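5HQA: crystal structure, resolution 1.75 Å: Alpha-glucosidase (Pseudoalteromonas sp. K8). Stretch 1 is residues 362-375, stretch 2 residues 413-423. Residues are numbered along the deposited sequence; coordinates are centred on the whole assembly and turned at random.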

ATOM      1  N   ASN A 362       6.883  -0.590 -20.841  1.00 12.79           N
ATOM      2  CA  ASN A 362       6.327  -0.068 -22.088  1.00 12.80           C
ATOM      3  C   ASN A 362       4.811  -0.107 -21.981  1.00 13.06           C
ATOM      4  O   ASN A 362       4.177  -1.127 -22.271  1.00 14.42           O
ATOM      5  N   VAL A 363       4.218   1.028 -21.603  1.00 13.41           N
ATOM      6  CA  VAL A 363       2.783   1.036 -21.350  1.00 14.13           C
ATOM      7  C   VAL A 363       1.976   1.184 -22.631  1.00 16.48           C
ATOM      8  O   VAL A 363       0.782   0.861 -22.634  1.00 17.04           O
ATOM      9  N   SER A 364       2.586   1.647 -23.721  1.00 14.49           N
ATOM     10  CA  SER A 364       1.838   1.759 -24.968  1.00 16.15           C
ATOM     11  C   SER A 364       1.640   0.398 -25.614  1.00 18.15           C
ATOM     12  O   SER A 364       0.570   0.121 -26.162  1.00 18.32           O
ATOM     13  N   ASN A 365       2.663  -0.461 -25.556  1.00 17.23           N
ATOM     14  CA  ASN A 365       2.515  -1.828 -26.041  1.00 16.36           C
ATOM     15  C   ASN A 365       1.454  -2.580 -25.249  1.00 19.02           C
ATOM     16  O   ASN A 365       0.723  -3.407 -25.806  1.00 19.02           O
ATOM     17  N   TYR A 366       1.360  -2.315 -23.945  1.00 16.97           N
ATOM     18  CA  TYR A 366       0.304  -2.929 -23.143  1.00 16.37           C
ATOM     19  C   TYR A 366      -1.054  -2.339 -23.496  1.00 16.61           C
ATOM     20  O   TYR A 366      -2.026  -3.071 -23.709  1.00 19.33           O
ATOM     21  N   ARG A 367      -1.131  -1.008 -23.569  1.00 15.70           N
ATOM     22  CA  ARG A 367      -2.404  -0.341 -23.825  1.00 16.64           C
ATOM     23  C   ARG A 367      -3.031  -0.820 -25.131  1.00 19.99           C
ATOM     24  O   ARG A 367      -4.247  -1.045 -25.200  1.00 18.29           O
ATOM     25  N   LYS A 368      -2.219  -1.005 -26.176  1.00 19.51           N
ATOM     26  CA  LYS A 368      -2.798  -1.393 -27.454  1.00 22.73           C
ATOM     27  C   LYS A 368      -3.354  -2.807 -27.425  1.00 22.40           C
ATOM     28  O   LYS A 368      -4.265  -3.110 -28.201  1.00 22.86           O
ATOM     29  N   GLN A 369      -2.864  -3.665 -26.529  1.00 20.58           N
ATOM     30  CA  GLN A 369      -3.331  -5.046 -26.436  1.00 21.12           C
ATOM     31  C   GLN A 369      -4.298  -5.271 -25.282  1.00 19.14           C
ATOM     32  O   GLN A 369      -4.817  -6.380 -25.130  1.00 20.29           O
ATOM     33  N   MET A 370      -4.553  -4.241 -24.477  1.00 19.64           N
ATOM     34  CA  MET A 370      -5.200  -4.437 -23.186  1.00 19.01           C
ATOM     35  C   MET A 370      -6.617  -4.986 -23.333  1.00 21.10           C
ATOM     36  O   MET A 370      -7.028  -5.872 -22.575  1.00 19.18           O
ATOM     37  N   ALA A 371      -7.385  -4.467 -24.294  1.00 21.05           N
ATOM     38  CA  ALA A 371      -8.755  -4.946 -24.463  1.00 21.74           C
ATOM     39  C   ALA A 371      -8.776  -6.419 -24.857  1.00 22.11           C
ATOM     40  O   ALA A 371      -9.552  -7.211 -24.302  1.00 22.67           O
ATOM     41  N   ASP A 372      -7.919  -6.811 -25.804  1.00 21.54           N
ATOM     42  CA  ASP A 372      -7.835  -8.217 -26.188  1.00 22.64           C
ATOM     43  C   ASP A 372      -7.338  -9.084 -25.032  1.00 22.74           C
ATOM     44  O   ASP A 372      -7.788 -10.226 -24.863  1.00 22.93           O
ATOM     45  N   ALA A 373      -6.401  -8.563 -24.232  1.00 20.38           N
ATOM     46  CA  ALA A 373      -5.851  -9.338 -23.124  1.00 20.53           C
ATOM     47  C   ALA A 373      -6.919  -9.640 -22.078  1.00 21.86           C
ATOM     48  O   ALA A 373      -7.015 -10.771 -21.587  1.00 22.22           O
ATOM     49  N   PHE A 374      -7.736  -8.642 -21.729  1.00 19.61           N
ATOM     50  CA  PHE A 374      -8.767  -8.867 -20.720  1.00 19.62           C
ATOM     51  C   PHE A 374      -9.906  -9.712 -21.274  1.00 20.64           C
ATOM     52  O   PHE A 374     -10.499 -10.507 -20.537  1.00 22.83           O
ATOM     53  N   ALA A 375     -10.216  -9.570 -22.565  1.00 19.77           N
ATOM     54  CA  ALA A 375     -11.210 -10.448 -23.173  1.00 23.69           C
ATOM     55  C   ALA A 375     -10.765 -11.901 -23.098  1.00 24.36           C
ATOM     56  O   ALA A 375     -11.569 -12.790 -22.787  1.00 25.26           O
ATOM     57  N   GLN A 413       1.226  12.538 -13.647  1.00 10.77           N
ATOM     58  CA  GLN A 413      -0.178  12.547 -14.062  1.00 10.60           C
ATOM     59  C   GLN A 413      -0.449  11.528 -15.169  1.00 13.46           C
ATOM     60  O   GLN A 413      -1.480  10.843 -15.154  1.00 12.35           O
ATOM     61  N   PHE A 414       0.463  11.412 -16.139  1.00 12.85           N
ATOM     62  CA  PHE A 414       0.254  10.459 -17.226  1.00 11.09           C
ATOM     63  C   PHE A 414       0.041   9.046 -16.690  1.00 10.90           C
ATOM     64  O   PHE A 414      -0.920   8.364 -17.065  1.00 12.29           O
ATOM     65  N   MET A 415       0.945   8.579 -15.822  1.00 13.28           N
ATOM     66  CA  MET A 415       0.828   7.209 -15.327  1.00 11.65           C
ATOM     67  C   MET A 415      -0.310   7.070 -14.326  1.00 11.49           C
ATOM     68  O   MET A 415      -0.974   6.024 -14.282  1.00 11.54           O
ATOM     69  N   VAL A 416      -0.548   8.101 -13.505  1.00 10.55           N
ATOM     70  CA  VAL A 416      -1.709   8.074 -12.613  1.00 11.54           C
ATOM     71  C   VAL A 416      -2.965   7.747 -13.411  1.00 13.64           C
ATOM     72  O   VAL A 416      -3.750   6.865 -13.042  1.00 14.55           O
ATOM     73  N   ASN A 417      -3.133   8.408 -14.557  1.00 11.96           N
ATOM     74  CA  ASN A 417      -4.286   8.135 -15.408  1.00 12.77           C
ATOM     75  C   ASN A 417      -4.180   6.775 -16.091  1.00 13.43           C
ATOM     76  O   ASN A 417      -5.200   6.102 -16.300  1.00 13.78           O
ATOM     77  N   GLU A 418      -2.961   6.359 -16.441  1.00 13.75           N
ATOM     78  CA  GLU A 418      -2.755   5.072 -17.093  1.00 13.69           C
ATOM     79  C   GLU A 418      -3.135   3.915 -16.170  1.00 14.61           C
ATOM     80  O   GLU A 418      -3.782   2.952 -16.604  1.00 14.86           O
ATOM     81  N   TYR A 419      -2.751   3.991 -14.892  1.00 13.72           N
ATOM     82  CA  TYR A 419      -3.121   2.932 -13.955  1.00 12.30           C
ATOM     83  C   TYR A 419      -4.632   2.833 -13.818  1.00 13.28           C
ATOM     84  O   TYR A 419      -5.201   1.734 -13.826  1.00 13.98           O
ATOM     85  N   LEU A 420      -5.301   3.977 -13.648  1.00 12.93           N
ATOM     86  CA  LEU A 420      -6.741   3.939 -13.423  1.00 12.58           C
ATOM     87  C   LEU A 420      -7.479   3.444 -14.659  1.00 15.21           C
ATOM     88  O   LEU A 420      -8.489   2.746 -14.533  1.00 17.08           O
ATOM     89  N   HIS A 421      -6.983   3.760 -15.857  1.00 14.78           N
ATOM     90  CA  HIS A 421      -7.600   3.208 -17.056  1.00 15.38           C
ATOM     91  C   HIS A 421      -7.571   1.688 -17.026  1.00 15.84           C
ATOM     92  O   HIS A 421      -8.571   1.032 -17.341  1.00 16.71           O
ATOM     93  N   ASN A 422      -6.425   1.118 -16.648  1.00 14.60           N
ATOM     94  CA  ASN A 422      -6.276  -0.334 -16.555  1.00 13.64           C
ATOM     95  C   ASN A 422      -7.274  -0.924 -15.559  1.00 16.44           C
ATOM     96  O   ASN A 422      -7.951  -1.923 -15.849  1.00 17.04           O
ATOM     97  N   VAL A 423      -7.396  -0.297 -14.386  1.00 13.25           N
ATOM     98  CA  VAL A 423      -8.309  -0.780 -13.349  1.00 14.40           C
ATOM     99  C   VAL A 423      -9.761  -0.682 -13.809  1.00 15.04           C
ATOM    100  O   VAL A 423     -10.558  -1.607 -13.609  1.00 14.53           O
TER

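Helices 363-375 and 413-423 run nearly parallel, with 11° between their N-to-C directions and a closest axial approach of 11.6 Å. The contact is made by side chains reaching into the space between the axes, and it buries 478 Å² summed over both sides.

Along stretch 2, Gln413 is out of reach, and the first contact comes from Phe414. Its CA-to-CB bond points sideways, but with chi1 t (169°) the ring end comes nearer, and CE2 lies 3.8 Å from CG2 of Val363, which sits at the ring edge, near its plane. Met415 behaves similarly: a sideways CB is followed by three m torsions (-84°, -57°, -62°), bringing its SD to 3.8 Å from CG1 of Val363. Val363, chi1 m and pointing toward stretch 2, touches both residues, with CG2 closest to Phe414 and CG1 closest to Met415. Val416 takes no part, and the end of Asn417 leads away.

Glu418 points toward stretch 1 and carries the main charged contact. Its chi1 t, chi2 p conformation presents the carboxylate to Arg367 in a two-pronged salt bridge: Arg367 NE donates to Glu418 OE2 at 2.9 Å (163°), and Arg367 NH2 donates to Glu418 OE1 at 3.0 Å (157°). OE2 lies near the guanidinium plane, as expected for such pairing. Water 1 links the same carboxylate to the backbone, donating to Glu418 OE2 at 2.6 Å and lying 3.0 Å from Val363 O, also as donor; with other acceptors in reach, these bonds need not all be made at once.

Tyr419 and Leu420 are out of reach. One turn after Glu418, His421 (chi1 t, 166°) points toward stretch 1 and lies flat against Arg367. The ring and guanidinium centres are 3.7 Å apart with planes at 13°, and Arg367 CZ is 3.4 Å from His421 CD2. The arginine, t at chi1 and p at chi2 and chi3, therefore offers its edge to Glu418 and a face to His421. Met370 SD approaches the imidazole obliquely, 4.5 Å from its centroid and 61° off the normal.

Asn422 starts sideways, but chi1 t (180°) carries its amide inward among three side chains that all point toward stretch 2. Its ND2 donates to Tyr366 OH at 3.0 Å (139°) and makes a weak bond to Met370 SD at 3.4 Å, nearly linear at 171°. The same ND2 lies 3.5 Å from Phe374 CZ, at the ring edge. Val423 points away, ending the contact.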

ATOM      1  CB  ASN A 362       6.822  -0.848 -23.298  1.00 15.97           C
ATOM      2  CG  ASN A 362       6.312  -0.261 -24.610  1.00 19.32           C
ATOM      3  OD1 ASN A 362       5.260   0.393 -24.655  1.00 18.36           O
ATOM      4  ND2 ASN A 362       7.057  -0.491 -25.688  1.00 18.21           N
ATOM      5  CB  VAL A 363       2.415   2.130 -20.330  1.00 14.04           C
ATOM      6  CG1 VAL A 363       3.084   1.818 -18.985  1.00 13.33           C
ATOM      7  CG2 VAL A 363       2.836   3.511 -20.835  1.00 14.26           C
ATOM      8  CB  SER A 364       2.552   2.709 -25.928  1.00 18.35           C
ATOM      9  OG  SER A 364       2.555   4.027 -25.404  1.00 19.79           O
ATOM     10  CB  ASN A 365       3.856  -2.559 -25.967  1.00 16.55           C
ATOM     11  CG  ASN A 365       3.753  -4.006 -26.413  1.00 20.24           C
ATOM     12  OD1 ASN A 365       3.360  -4.289 -27.543  1.00 22.69           O
ATOM     13  ND2 ASN A 365       4.113  -4.933 -25.529  1.00 19.21           N
ATOM     14  CB  TYR A 366       0.608  -2.727 -21.659  1.00 15.62           C
ATOM     15  CG  TYR A 366      -0.344  -3.400 -20.685  1.00 16.11           C
ATOM     16  CD1 TYR A 366      -0.993  -4.591 -21.001  1.00 15.94           C
ATOM     17  CD2 TYR A 366      -0.574  -2.842 -19.431  1.00 16.88           C
ATOM     18  CE1 TYR A 366      -1.855  -5.208 -20.086  1.00 14.23           C
ATOM     19  CE2 TYR A 366      -1.421  -3.447 -18.515  1.00 15.72           C
ATOM     20  CZ  TYR A 366      -2.054  -4.625 -18.846  1.00 16.30           C
ATOM     21  OH  TYR A 366      -2.897  -5.198 -17.924  1.00 16.70           O
ATOM     22  CB  ARG A 367      -2.190   1.174 -23.844  1.00 19.60           C
ATOM     23  CG  ARG A 367      -3.324   1.967 -24.465  1.00 27.51           C
ATOM     24  CD  ARG A 367      -4.474   2.143 -23.504  1.00 34.87           C
ATOM     25  NE  ARG A 367      -4.199   3.186 -22.523  1.00 38.86           N
ATOM     26  CZ  ARG A 367      -4.998   4.215 -22.264  1.00 29.58           C
ATOM     27  NH1 ARG A 367      -6.146   4.357 -22.901  1.00 25.70           N
ATOM     28  NH2 ARG A 367      -4.650   5.094 -21.343  1.00 29.04           N
ATOM     29  CB  LYS A 368      -1.777  -1.232 -28.585  1.00 28.08           C
ATOM     30  CG  LYS A 368      -0.740  -2.323 -28.705  1.00 39.69           C
ATOM     31  CD  LYS A 368       0.380  -1.897 -29.670  1.00 48.17           C
ATOM     32  CE  LYS A 368       1.536  -2.910 -29.701  1.00 46.98           C
ATOM     33  NZ  LYS A 368       2.883  -2.265 -29.877  1.00 43.19           N
ATOM     34  CB  GLN A 369      -2.148  -6.002 -26.270  1.00 19.55           C
ATOM     35  CG  GLN A 369      -1.085  -5.905 -27.329  1.00 20.41           C
ATOM     36  CD  GLN A 369       0.033  -6.888 -27.068  1.00 22.83           C
ATOM     37  OE1 GLN A 369      -0.196  -8.102 -26.998  1.00 21.15           O
ATOM     38  NE2 GLN A 369       1.250  -6.374 -26.897  1.00 20.65           N
ATOM     39  CB  MET A 370      -5.207  -3.110 -22.434  1.00 18.96           C
ATOM     40  CG  MET A 370      -5.417  -3.234 -20.961  1.00 24.67           C
ATOM     41  SD  MET A 370      -5.398  -1.601 -20.205  1.00 22.89           S
ATOM     42  CE  MET A 370      -3.655  -1.192 -20.304  1.00 18.76           C
ATOM     43  CB  ALA A 371      -9.488  -4.096 -25.499  1.00 21.48           C
ATOM     44  CB  ASP A 372      -6.915  -8.374 -27.400  1.00 24.07           C
ATOM     45  CG  ASP A 372      -7.497  -7.758 -28.668  1.00 31.08           C
ATOM     46  OD1 ASP A 372      -8.731  -7.578 -28.744  1.00 30.67           O
ATOM     47  OD2 ASP A 372      -6.715  -7.463 -29.596  1.00 33.09           O
ATOM     48  CB  ALA A 373      -4.676  -8.587 -22.493  1.00 15.92           C
ATOM     49  CB  PHE A 374      -9.290  -7.527 -20.181  1.00 18.31           C
ATOM     50  CG  PHE A 374      -8.358  -6.862 -19.185  1.00 20.35           C
ATOM     51  CD1 PHE A 374      -7.593  -7.620 -18.315  1.00 20.77           C
ATOM     52  CD2 PHE A 374      -8.257  -5.477 -19.122  1.00 26.51           C
ATOM     53  CE1 PHE A 374      -6.735  -7.014 -17.400  1.00 23.27           C
ATOM     54  CE2 PHE A 374      -7.399  -4.865 -18.209  1.00 26.82           C
ATOM     55  CZ  PHE A 374      -6.635  -5.640 -17.352  1.00 24.05           C
ATOM     56  CB  ALA A 375     -11.462 -10.037 -24.621  1.00 23.07           C
ATOM     57  CB  GLN A 413      -0.576  13.950 -14.525  1.00 11.88           C
ATOM     58  CG  GLN A 413      -1.995  14.056 -15.078  1.00 11.53           C
ATOM     59  CD  GLN A 413      -2.298  15.449 -15.592  1.00 13.78           C
ATOM     60  OE1 GLN A 413      -1.399  16.172 -16.027  1.00 14.56           O
ATOM     61  NE2 GLN A 413      -3.566  15.840 -15.537  1.00 12.66           N
ATOM     62  CB  PHE A 414       1.436  10.472 -18.201  1.00 11.16           C
ATOM     63  CG  PHE A 414       1.386   9.339 -19.185  1.00 16.26           C
ATOM     64  CD1 PHE A 414       0.528   9.396 -20.282  1.00 14.87           C
ATOM     65  CD2 PHE A 414       2.144   8.186 -18.983  1.00 18.08           C
ATOM     66  CE1 PHE A 414       0.449   8.333 -21.176  1.00 16.79           C
ATOM     67  CE2 PHE A 414       2.064   7.117 -19.876  1.00 15.88           C
ATOM     68  CZ  PHE A 414       1.217   7.194 -20.969  1.00 15.56           C
ATOM     69  CB  MET A 415       2.148   6.736 -14.714  1.00 10.10           C
ATOM     70  CG  MET A 415       3.121   6.197 -15.767  1.00 11.14           C
ATOM     71  SD  MET A 415       2.420   4.830 -16.730  1.00 14.75           S
ATOM     72  CE  MET A 415       2.128   3.584 -15.477  1.00 14.86           C
ATOM     73  CB  VAL A 416      -1.840   9.409 -11.855  1.00 10.21           C
ATOM     74  CG1 VAL A 416      -3.255   9.573 -11.269  1.00 11.04           C
ATOM     75  CG2 VAL A 416      -0.779   9.502 -10.757  1.00  9.79           C
ATOM     76  CB  ASN A 417      -4.436   9.246 -16.449  1.00 14.79           C
ATOM     77  CG  ASN A 417      -4.924  10.547 -15.835  1.00 18.05           C
ATOM     78  OD1 ASN A 417      -5.525  10.538 -14.757  1.00 19.47           O
ATOM     79  ND2 ASN A 417      -4.663  11.672 -16.509  1.00 14.29           N
ATOM     80  CB  GLU A 418      -1.296   4.969 -17.543  1.00 14.48           C
ATOM     81  CG  GLU A 418      -1.029   3.914 -18.588  1.00 18.27           C
ATOM     82  CD  GLU A 418      -1.675   4.213 -19.936  1.00 23.34           C
ATOM     83  OE1 GLU A 418      -1.823   5.400 -20.313  1.00 22.48           O
ATOM     84  OE2 GLU A 418      -2.044   3.236 -20.620  1.00 25.18           O
ATOM     85  CB  TYR A 419      -2.511   3.183 -12.576  1.00 10.58           C
ATOM     86  CG  TYR A 419      -1.015   3.018 -12.457  1.00 10.74           C
ATOM     87  CD1 TYR A 419      -0.410   1.772 -12.630  1.00 11.16           C
ATOM     88  CD2 TYR A 419      -0.209   4.105 -12.118  1.00 10.97           C
ATOM     89  CE1 TYR A 419       0.973   1.627 -12.492  1.00 10.91           C
ATOM     90  CE2 TYR A 419       1.165   3.974 -11.979  1.00  9.48           C
ATOM     91  CZ  TYR A 419       1.748   2.735 -12.171  1.00 11.08           C
ATOM     92  OH  TYR A 419       3.108   2.600 -12.019  1.00 12.03           O
ATOM     93  CB  LEU A 420      -7.249   5.318 -12.992  1.00 14.25           C
ATOM     94  CG  LEU A 420      -8.719   5.313 -12.556  1.00 16.40           C
ATOM     95  CD1 LEU A 420      -8.933   4.331 -11.413  1.00 16.91           C
ATOM     96  CD2 LEU A 420      -9.199   6.705 -12.172  1.00 16.12           C
ATOM     97  CB  HIS A 421      -6.896   3.712 -18.312  1.00 16.87           C
ATOM     98  CG  HIS A 421      -7.253   2.928 -19.537  1.00 18.65           C
ATOM     99  ND1 HIS A 421      -8.483   3.034 -20.152  1.00 23.63           N
ATOM    100  CD2 HIS A 421      -6.563   1.993 -20.232  1.00 19.55           C
ATOM    101  CE1 HIS A 421      -8.526   2.214 -21.188  1.00 22.51           C
ATOM    102  NE2 HIS A 421      -7.374   1.572 -21.261  1.00 22.15           N
ATOM    103  CB  ASN A 422      -4.826  -0.648 -16.160  1.00 12.89           C
ATOM    104  CG  ASN A 422      -4.549  -2.132 -16.028  1.00 18.70           C
ATOM    105  OD1 ASN A 422      -4.325  -2.630 -14.925  1.00 20.42           O
ATOM    106  ND2 ASN A 422      -4.531  -2.841 -17.152  1.00 17.07           N
ATOM    107  CB  VAL A 423      -8.070   0.005 -12.044  1.00 15.64           C
ATOM    108  CG1 VAL A 423      -9.181  -0.255 -11.032  1.00 16.33           C
ATOM    109  CG2 VAL A 423      -6.692  -0.347 -11.461  1.00 13.35           C
TER
HETATM  110  O   HOH W   1      -0.975   0.870 -20.253  1.00 20.35           O